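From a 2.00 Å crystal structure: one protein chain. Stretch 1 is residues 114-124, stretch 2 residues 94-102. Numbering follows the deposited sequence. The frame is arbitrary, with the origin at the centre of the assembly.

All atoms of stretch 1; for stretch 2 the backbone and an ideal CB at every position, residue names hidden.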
# COMPACT_ATOMS: atom_id res chain seq x y z
N VAL A 114 -3.10 -11.65 -5.11
CA VAL A 114 -4.27 -10.94 -5.63
C VAL A 114 -4.18 -10.91 -7.15
O VAL A 114 -3.10 -10.71 -7.72
CB VAL A 114 -4.34 -9.49 -5.11
CG1 VAL A 114 -5.68 -8.85 -5.49
CG2 VAL A 114 -4.16 -9.45 -3.59
N SER A 115 -5.31 -11.10 -7.81
CA SER A 115 -5.37 -11.08 -9.27
C SER A 115 -6.57 -10.26 -9.68
O SER A 115 -7.64 -10.40 -9.10
CB SER A 115 -5.52 -12.51 -9.81
OG SER A 115 -4.57 -13.39 -9.22
N CYS A 116 -6.40 -9.39 -10.68
CA CYS A 116 -7.49 -8.54 -11.16
C CYS A 116 -7.58 -8.65 -12.68
O CYS A 116 -6.61 -8.37 -13.37
CB CYS A 116 -7.25 -7.08 -10.74
SG CYS A 116 -6.80 -6.85 -9.00
N SER A 117 -8.74 -9.06 -13.20
CA SER A 117 -8.95 -9.15 -14.65
C SER A 117 -8.69 -7.81 -15.33
O SER A 117 -8.97 -6.76 -14.76
CB SER A 117 -10.38 -9.57 -14.96
OG SER A 117 -10.70 -10.79 -14.32
N ARG A 118 -8.16 -7.85 -16.54
CA ARG A 118 -7.82 -6.61 -17.24
C ARG A 118 -9.04 -5.69 -17.30
O ARG A 118 -10.14 -6.10 -17.67
CB ARG A 118 -7.28 -6.90 -18.64
CG ARG A 118 -8.33 -7.33 -19.66
CD ARG A 118 -7.69 -7.79 -20.95
NE ARG A 118 -6.95 -9.04 -20.78
CZ ARG A 118 -7.45 -10.26 -20.99
NH1 ARG A 118 -8.71 -10.40 -21.39
NH2 ARG A 118 -6.70 -11.33 -20.80
N GLY A 119 -8.83 -4.43 -16.92
CA GLY A 119 -9.89 -3.45 -16.91
C GLY A 119 -9.45 -2.15 -17.56
O GLY A 119 -8.34 -2.07 -18.10
N GLN A 120 -10.31 -1.15 -17.52
CA GLN A 120 -10.03 0.12 -18.20
C GLN A 120 -10.07 1.30 -17.23
O GLN A 120 -9.51 2.36 -17.51
CB GLN A 120 -11.05 0.35 -19.32
CG GLN A 120 -11.29 -0.87 -20.21
CD GLN A 120 -10.20 -1.07 -21.25
OE1 GLN A 120 -9.54 -0.12 -21.66
NE2 GLN A 120 -10.03 -2.31 -21.69
N GLY A 121 -10.74 1.12 -16.10
CA GLY A 121 -10.88 2.19 -15.13
C GLY A 121 -9.72 2.21 -14.16
O GLY A 121 -8.82 1.39 -14.27
N LYS A 122 -9.75 3.14 -13.21
CA LYS A 122 -8.75 3.21 -12.16
C LYS A 122 -9.14 2.29 -11.00
O LYS A 122 -10.31 1.97 -10.82
CB LYS A 122 -8.60 4.65 -11.67
CG LYS A 122 -7.92 5.55 -12.69
CD LYS A 122 -7.91 7.00 -12.24
CE LYS A 122 -7.10 7.86 -13.20
NZ LYS A 122 -7.14 9.32 -12.85
N LYS A 123 -8.15 1.89 -10.20
CA LYS A 123 -8.37 0.99 -9.07
C LYS A 123 -7.86 1.60 -7.77
O LYS A 123 -6.79 2.20 -7.73
CB LYS A 123 -7.64 -0.33 -9.30
CG LYS A 123 -8.27 -1.22 -10.34
CD LYS A 123 -7.58 -2.59 -10.37
CE LYS A 123 -6.38 -2.59 -11.29
NZ LYS A 123 -6.76 -2.76 -12.73
N ASN A 124 -8.61 1.43 -6.69
CA ASN A 124 -8.16 1.80 -5.36
C ASN A 124 -8.08 0.50 -4.56
O ASN A 124 -9.08 -0.19 -4.42
CB ASN A 124 -9.12 2.80 -4.72
CG ASN A 124 -9.17 4.12 -5.48
OD1 ASN A 124 -8.15 4.79 -5.64
ND2 ASN A 124 -10.34 4.49 -5.95
N UNK A 94 -5.95 -16.23 -1.04
CA UNK A 94 -5.80 -15.86 -2.44
C UNK A 94 -7.09 -15.25 -2.96
O UNK A 94 -8.17 -15.79 -2.77
CB UNK A 94 -5.40 -17.07 -3.28
N UNK A 95 -6.97 -14.13 -3.64
CA UNK A 95 -8.12 -13.33 -4.02
C UNK A 95 -8.08 -13.07 -5.52
O UNK A 95 -7.04 -12.68 -6.05
CB UNK A 95 -8.15 -12.01 -3.24
N UNK A 96 -9.20 -13.28 -6.20
CA UNK A 96 -9.31 -12.96 -7.62
C UNK A 96 -10.58 -12.16 -7.87
O UNK A 96 -11.66 -12.54 -7.44
CB UNK A 96 -9.30 -14.23 -8.47
N UNK A 97 -10.46 -11.06 -8.60
CA UNK A 97 -11.62 -10.23 -8.87
C UNK A 97 -11.68 -9.83 -10.35
O UNK A 97 -10.73 -10.05 -11.10
CB UNK A 97 -11.59 -8.98 -7.98
N UNK A 98 -12.82 -9.27 -10.75
CA UNK A 98 -13.16 -9.09 -12.15
C UNK A 98 -12.77 -7.75 -12.76
O UNK A 98 -12.08 -6.95 -12.12
CB UNK A 98 -14.67 -9.28 -12.32
N UNK A 99 -13.24 -7.50 -13.99
CA UNK A 99 -12.83 -6.37 -14.84
C UNK A 99 -13.47 -5.03 -14.47
O UNK A 99 -13.02 -4.01 -14.98
CB UNK A 99 -13.17 -6.69 -16.30
N UNK A 100 -14.50 -5.03 -13.62
CA UNK A 100 -15.19 -3.79 -13.25
C UNK A 100 -14.79 -3.28 -11.87
O UNK A 100 -15.32 -2.27 -11.40
CB UNK A 100 -16.70 -4.01 -13.29
N UNK A 101 -13.87 -3.97 -11.22
CA UNK A 101 -13.42 -3.57 -9.90
C UNK A 101 -12.77 -2.19 -9.92
O UNK A 101 -11.83 -1.93 -10.68
CB UNK A 101 -12.44 -4.60 -9.34
N UNK A 102 -13.29 -1.31 -9.07
CA UNK A 102 -12.77 0.04 -8.93
C UNK A 102 -12.23 0.21 -7.51
O UNK A 102 -11.27 0.93 -7.31
CB UNK A 102 -13.85 1.08 -9.24

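Position 94 opens an extended strand, with phi/psi of -132/133. Its CB points sideways and has nothing of stretch 1 within 5.5 Å, so almost any side chain compatible with a strand would fit, polar or charged ones included. The deposited residue is Glu-94, whose carboxylate stays clear of stretch 1.

At position 95 the chain runs parallel to stretch 1 and the CB lies on the same face of the sheet as Val-114 and Cys-116. The ideal CB is 4.6 Å from Val-114 CG1, which invites an aliphatic residue: valine, isoleucine or leucine. Leu-95 is found, and its CD2 packs 4.2 Å from Val-114 CG1. Its backbone O accepts a hydrogen bond from Ser-115 N at 2.9 Å, an interaction indifferent to the side chain. A water also donates to this O and hydrogen-bonds Ser-115 OG.

Position 96 turns to the other face, beside Ser-115. A small hydroxyl neighbour sets no strong demand, so a polar residue such as threonine or an aliphatic one would be acceptable. Leu-96 occupies the site, with CG 4.1 Å from Ser-115 CB. The two side chains meet through carbon atoms, while Leu-96 CA makes a CA-H...O contact of 3.4 Å with Ser-115 O.

Position 97 returns to the face of Val-114 and Cys-116. Its N donates to Ser-115 O at 2.9 Å, and the nearby sulfur of Cys-116 favours a compact apolar group; beta-branched residues also suit the extended backbone. The residue is Val-97, whose CG2 lies 4.0 Å from Cys-116 SG. Its O accepts a hydrogen bond from Ser-117 N at 3.1 Å and a weak one from Ser-117 OG at 3.3 Å.

At position 98 the strand has ended and a type I turn begins. A CB would point away from stretch 1, with Ser-117 OG 4.7 Å from it, so stretch 1 does not forbid a side chain. Phi/psi of -93/-171 is open to other residues as well. Gly-98 is present, its CA 3.7 Å from Ser-117 OG.

Position 99 is the second residue of that turn, and its phi of -78° is one a proline ring can adopt; serine or alanine would also serve. The ideal CB lies 3.4 Å from Arg-118 O, leaving little slack on that side. In Pro-99, CG rests 4.0 Å from Ser-117 CB.

Position 100 points away and touches nothing of stretch 1, so small polar residues are among many choices. It is Ser-100.

Position 101 closes the turn. Its CB points sideways, 5.4 Å from the aliphatic CD of Lys-123, so a hydrocarbon side chain would be compatible. Ile-101 is found, though its end leads away.

Position 102 also directs its side chain away overall, although the ideal CB is 4.0 Å from Lys-122 O. A long polar residue could extend past this carbonyl. Glu-102 does so, its carboxylate hydrogen-bonded elsewhere in the structure, while its backbone O accepts from Asn-124 N at 2.8 Å.

Stretch 2 (94-102) ELLVGPSIE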
# COMPACT_ATOMS: atom_id res chain seq x y z
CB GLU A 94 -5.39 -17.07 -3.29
CG GLU A 94 -4.15 -17.78 -2.76
CD GLU A 94 -3.67 -18.86 -3.71
OE1 GLU A 94 -3.76 -18.66 -4.94
OE2 GLU A 94 -3.20 -19.91 -3.23
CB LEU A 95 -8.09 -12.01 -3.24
CG LEU A 95 -9.05 -10.88 -3.61
CD1 LEU A 95 -10.48 -11.35 -3.47
CD2 LEU A 95 -8.77 -9.64 -2.71
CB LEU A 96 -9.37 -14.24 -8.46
CG LEU A 96 -8.22 -15.24 -8.25
CD1 LEU A 96 -8.48 -16.08 -7.03
CD2 LEU A 96 -8.05 -16.13 -9.49
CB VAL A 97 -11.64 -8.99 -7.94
CG1 VAL A 97 -11.57 -9.46 -6.49
CG2 VAL A 97 -10.49 -8.06 -8.25
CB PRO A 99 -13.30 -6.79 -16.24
CG PRO A 99 -13.92 -8.17 -16.09
CD PRO A 99 -14.26 -8.33 -14.65
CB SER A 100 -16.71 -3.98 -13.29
OG SER A 100 -17.15 -4.23 -14.61
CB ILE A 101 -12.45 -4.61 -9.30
CG1 ILE A 101 -13.20 -5.92 -9.08
CG2 ILE A 101 -11.91 -4.14 -7.97
CD1 ILE A 101 -14.35 -5.81 -8.08
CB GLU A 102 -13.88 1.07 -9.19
CG GLU A 102 -14.52 0.96 -10.57
CD GLU A 102 -15.66 1.96 -10.79
OE1 GLU A 102 -16.21 2.49 -9.80
OE2 GLU A 102 -16.02 2.19 -11.96
O HOH W 1 -4.94 -14.26 -6.83
O HOH W 2 -9.54 -5.72 -12.55
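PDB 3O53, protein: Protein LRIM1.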